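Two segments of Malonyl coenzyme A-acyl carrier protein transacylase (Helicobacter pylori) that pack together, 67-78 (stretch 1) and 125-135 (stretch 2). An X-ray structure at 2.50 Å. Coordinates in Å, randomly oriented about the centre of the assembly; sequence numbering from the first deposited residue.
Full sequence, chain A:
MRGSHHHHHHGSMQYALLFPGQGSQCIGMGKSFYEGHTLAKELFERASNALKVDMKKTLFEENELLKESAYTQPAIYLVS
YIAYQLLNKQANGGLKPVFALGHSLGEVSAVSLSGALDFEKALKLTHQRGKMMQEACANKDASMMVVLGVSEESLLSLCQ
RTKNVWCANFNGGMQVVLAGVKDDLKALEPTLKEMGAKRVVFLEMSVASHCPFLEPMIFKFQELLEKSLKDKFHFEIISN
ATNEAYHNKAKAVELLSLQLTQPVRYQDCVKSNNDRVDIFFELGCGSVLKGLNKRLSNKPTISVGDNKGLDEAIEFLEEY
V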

# COMPACT_ATOMS: atom_id res chain seq x y z
N LYS A 67 1.95 -12.15 10.14
CA LYS A 67 0.83 -11.41 10.73
C LYS A 67 1.25 -10.06 11.29
O LYS A 67 0.41 -9.18 11.44
N GLU A 68 2.53 -9.90 11.61
CA GLU A 68 3.02 -8.65 12.17
C GLU A 68 3.27 -7.61 11.08
O GLU A 68 3.85 -7.92 10.04
N SER A 69 2.81 -6.38 11.33
CA SER A 69 3.10 -5.22 10.47
C SER A 69 4.56 -5.19 10.05
O SER A 69 4.86 -4.84 8.91
N ALA A 70 5.47 -5.56 10.95
CA ALA A 70 6.90 -5.52 10.63
C ALA A 70 7.28 -6.52 9.53
O ALA A 70 8.29 -6.32 8.84
N TYR A 71 6.50 -7.58 9.36
CA TYR A 71 6.81 -8.54 8.30
C TYR A 71 5.84 -8.51 7.12
O TYR A 71 6.22 -8.87 5.98
N THR A 72 4.63 -8.05 7.38
CA THR A 72 3.66 -7.81 6.32
C THR A 72 4.14 -6.74 5.33
O THR A 72 4.20 -6.99 4.11
N GLN A 73 4.49 -5.57 5.87
CA GLN A 73 4.90 -4.44 5.05
C GLN A 73 6.05 -4.82 4.06
O GLN A 73 5.91 -4.60 2.86
N PRO A 74 7.15 -5.43 4.55
CA PRO A 74 8.17 -5.87 3.59
C PRO A 74 7.80 -7.07 2.71
O PRO A 74 8.40 -7.23 1.64
N ALA A 75 6.84 -7.88 3.11
CA ALA A 75 6.42 -9.00 2.26
C ALA A 75 5.66 -8.46 1.05
O ALA A 75 5.91 -8.88 -0.10
N ILE A 76 4.74 -7.54 1.30
CA ILE A 76 3.98 -6.90 0.23
C ILE A 76 4.99 -6.19 -0.68
O ILE A 76 4.98 -6.38 -1.90
N TYR A 77 5.91 -5.41 -0.10
CA TYR A 77 6.93 -4.78 -0.95
C TYR A 77 7.62 -5.81 -1.83
O TYR A 77 7.85 -5.58 -3.03
N LEU A 78 7.95 -6.96 -1.24
CA LEU A 78 8.71 -7.98 -1.95
C LEU A 78 8.03 -8.44 -3.23
O LEU A 78 8.63 -8.41 -4.31
N LEU A 125 13.69 -0.40 5.35
CA LEU A 125 12.79 0.70 5.68
C LEU A 125 11.36 0.20 5.97
O LEU A 125 10.76 0.60 6.98
N THR A 126 10.82 -0.67 5.11
CA THR A 126 9.45 -1.18 5.29
C THR A 126 9.30 -1.98 6.59
O THR A 126 8.34 -1.77 7.33
N HIS A 127 10.25 -2.88 6.86
CA HIS A 127 10.25 -3.62 8.12
C HIS A 127 10.22 -2.65 9.30
O HIS A 127 9.51 -2.87 10.28
N GLN A 128 10.96 -1.55 9.17
CA GLN A 128 11.04 -0.56 10.23
C GLN A 128 9.71 0.19 10.40
O GLN A 128 9.22 0.37 11.53
N ARG A 129 9.10 0.58 9.28
CA ARG A 129 7.81 1.28 9.29
C ARG A 129 6.78 0.46 10.03
O ARG A 129 6.00 0.99 10.82
N GLY A 130 6.78 -0.86 9.80
CA GLY A 130 5.87 -1.76 10.51
C GLY A 130 6.19 -1.87 11.99
O GLY A 130 5.29 -1.91 12.83
N LYS A 131 7.49 -1.90 12.29
CA LYS A 131 7.95 -2.06 13.66
C LYS A 131 7.58 -0.82 14.46
O LYS A 131 7.06 -0.92 15.59
N MET A 132 7.82 0.34 13.86
CA MET A 132 7.53 1.61 14.51
C MET A 132 6.02 1.86 14.69
O MET A 132 5.59 2.44 15.69
N MET A 133 5.23 1.40 13.74
CA MET A 133 3.77 1.46 13.88
C MET A 133 3.30 0.58 15.04
O MET A 133 2.40 0.96 15.80
N GLN A 134 3.92 -0.59 15.20
CA GLN A 134 3.57 -1.50 16.28
C GLN A 134 4.00 -0.95 17.63
O GLN A 134 3.24 -0.99 18.59
N GLU A 135 5.22 -0.43 17.68
CA GLU A 135 5.75 0.15 18.91
C GLU A 135 4.95 1.37 19.35
O GLU A 135 4.59 1.49 20.52

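Helix 69-78 lies against helix 125-135 of the transacylase in a nearly antiparallel fashion (150° between N-to-C directions), with axes approaching to 6.8 Å and 611 Å² buried in all. Thr 126 (chi1 p) points toward it, with OG1 3.3 Å from Pro 74 CB and CG2 4.3 Å from Tyr 77 CB; its hydroxyl is hydrogen-bonded near the stretch. His 127 (chi1 t) leaves sideways and packs over Ala 70, with CD2 4.1 Å from Ala 70 CB, while the edge of its ring meets the face of Tyr 71 (chi1 m) in an offset edge-to-face pair, centroids 5.0 Å apart and planes at 73°. Tyr 71 starts away from stretch 2, but its end returns, OH lying 3.5 Å from His 127 NE2. The backbone joins in, as His 127 CA approaches Ala 70 O at 3.4 Å in a CA-H...O contact. Gln 128 points away. Arg 129, extended (t, t, t), leaves sideways but brings its guanidinium back to Gln 73, where NH1 donates to Gln 73 OE1 at 2.8 Å. Gly 130 makes the closest CA-CA approach, its CA 3.9 Å from Ala 70 CA; a CB here would lie 2.2 Å from Ser 69 O and clash. Lys 131 borders Ala 70 with its CB, 4.3 Å from Ala 70 CB, then leads away to a salt bridge, NZ to Glu 135 OE2 at 3.1 Å. Leu 125 and Met 132 are out of reach. Met 133 (m, t, p) points toward Gln 73, whose NE2 gives SD a weak hydrogen bond of 3.4 Å. Gln 73 (m, t) is thus a knob among Thr 126, Arg 129, Gly 130 and Met 133. Gln 134 (m, t) points in beside Ser 69, CG 3.7 Å from Ser 69 CB, and helps enclose Ala 70, the second knob.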

# COMPACT_ATOMS: atom_id res chain seq x y z
CB LYS A 67 0.18 -12.25 11.83
CG LYS A 67 -0.94 -13.12 11.31
CD LYS A 67 -1.17 -14.35 12.20
CE LYS A 67 -1.96 -15.44 11.45
NZ LYS A 67 -3.09 -14.86 10.64
CB GLU A 68 4.30 -8.88 13.01
CG GLU A 68 4.09 -9.58 14.36
CD GLU A 68 2.68 -9.38 14.95
OE1 GLU A 68 1.75 -10.11 14.53
OE2 GLU A 68 2.51 -8.50 15.82
CB SER A 69 2.73 -3.90 11.17
OG SER A 69 1.32 -3.74 11.31
CB ALA A 70 7.74 -5.73 11.87
CB TYR A 71 7.05 -9.95 8.86
CG TYR A 71 8.24 -9.93 9.80
CD1 TYR A 71 9.54 -10.02 9.32
CD2 TYR A 71 8.06 -9.74 11.17
CE1 TYR A 71 10.63 -9.97 10.18
CE2 TYR A 71 9.14 -9.68 12.04
CZ TYR A 71 10.42 -9.80 11.54
OH TYR A 71 11.50 -9.75 12.41
CB THR A 72 2.36 -7.38 6.91
OG1 THR A 72 1.96 -8.35 7.85
CG2 THR A 72 1.32 -7.31 5.83
CB GLN A 73 5.16 -3.21 5.92
CG GLN A 73 3.89 -2.76 6.68
CD GLN A 73 3.94 -1.31 7.22
OE1 GLN A 73 4.79 -0.51 6.84
NE2 GLN A 73 3.00 -0.98 8.09
CB PRO A 74 9.37 -6.20 4.47
CG PRO A 74 8.80 -6.56 5.76
CD PRO A 74 7.57 -5.71 5.93
CB ALA A 75 5.55 -9.96 3.03
CB ILE A 76 2.89 -5.95 0.78
CG1 ILE A 76 1.89 -6.75 1.61
CG2 ILE A 76 2.19 -5.22 -0.35
CD1 ILE A 76 0.93 -5.92 2.41
CB TYR A 77 7.96 -3.97 -0.16
CG TYR A 77 9.17 -3.53 -1.00
CD1 TYR A 77 9.05 -2.53 -1.98
CD2 TYR A 77 10.41 -4.14 -0.82
CE1 TYR A 77 10.15 -2.14 -2.74
CE2 TYR A 77 11.51 -3.76 -1.57
CZ TYR A 77 11.39 -2.78 -2.53
OH TYR A 77 12.51 -2.42 -3.25
CB LEU A 78 8.91 -9.17 -1.03
CG LEU A 78 10.21 -9.95 -1.06
CD1 LEU A 78 9.92 -11.27 -0.36
CD2 LEU A 78 10.78 -10.15 -2.49
CB LEU A 125 12.79 1.77 4.59
CG LEU A 125 11.85 2.96 4.84
CD1 LEU A 125 12.46 3.94 5.82
CD2 LEU A 125 11.53 3.66 3.54
CB THR A 126 8.91 -1.98 4.06
OG1 THR A 126 9.83 -3.01 3.70
CG2 THR A 126 8.69 -1.05 2.85
CB HIS A 127 11.48 -4.52 8.18
CG HIS A 127 11.71 -5.15 9.52
ND1 HIS A 127 12.39 -4.52 10.54
CD2 HIS A 127 11.37 -6.37 10.01
CE1 HIS A 127 12.45 -5.31 11.60
NE2 HIS A 127 11.84 -6.44 11.30
CB GLN A 128 12.23 0.37 9.96
CG GLN A 128 12.99 0.96 11.19
CD GLN A 128 13.25 0.00 12.35
OE1 GLN A 128 13.00 0.35 13.50
NE2 GLN A 128 13.78 -1.18 12.07
CB ARG A 129 7.35 1.53 7.85
CG ARG A 129 6.10 2.42 7.67
CD ARG A 129 5.74 2.43 6.19
NE ARG A 129 4.56 3.21 5.82
CZ ARG A 129 3.31 2.74 5.76
NH1 ARG A 129 3.03 1.47 6.07
NH2 ARG A 129 2.32 3.55 5.38
CB LYS A 131 9.45 -2.27 13.67
CG LYS A 131 9.97 -2.96 14.89
CD LYS A 131 11.48 -3.24 14.78
CE LYS A 131 11.91 -4.26 15.83
NZ LYS A 131 11.29 -3.96 17.17
CB MET A 132 8.21 2.75 13.79
CG MET A 132 9.72 2.67 13.82
SD MET A 132 10.43 3.97 12.82
CE MET A 132 12.20 3.69 13.04
CB MET A 133 3.07 1.08 12.56
CG MET A 133 3.03 2.20 11.52
SD MET A 133 2.31 1.79 9.90
CE MET A 133 0.76 1.03 10.40
CB GLN A 134 4.15 -2.89 16.07
CG GLN A 134 3.68 -3.55 14.78
CD GLN A 134 4.00 -5.04 14.74
OE1 GLN A 134 3.18 -5.88 15.16
NE2 GLN A 134 5.19 -5.39 14.20
CB GLU A 135 7.21 0.55 18.73
CG GLU A 135 8.18 -0.64 18.53
CD GLU A 135 9.56 -0.19 18.05
OE1 GLU A 135 9.79 1.04 17.87
OE2 GLU A 135 10.41 -1.07 17.84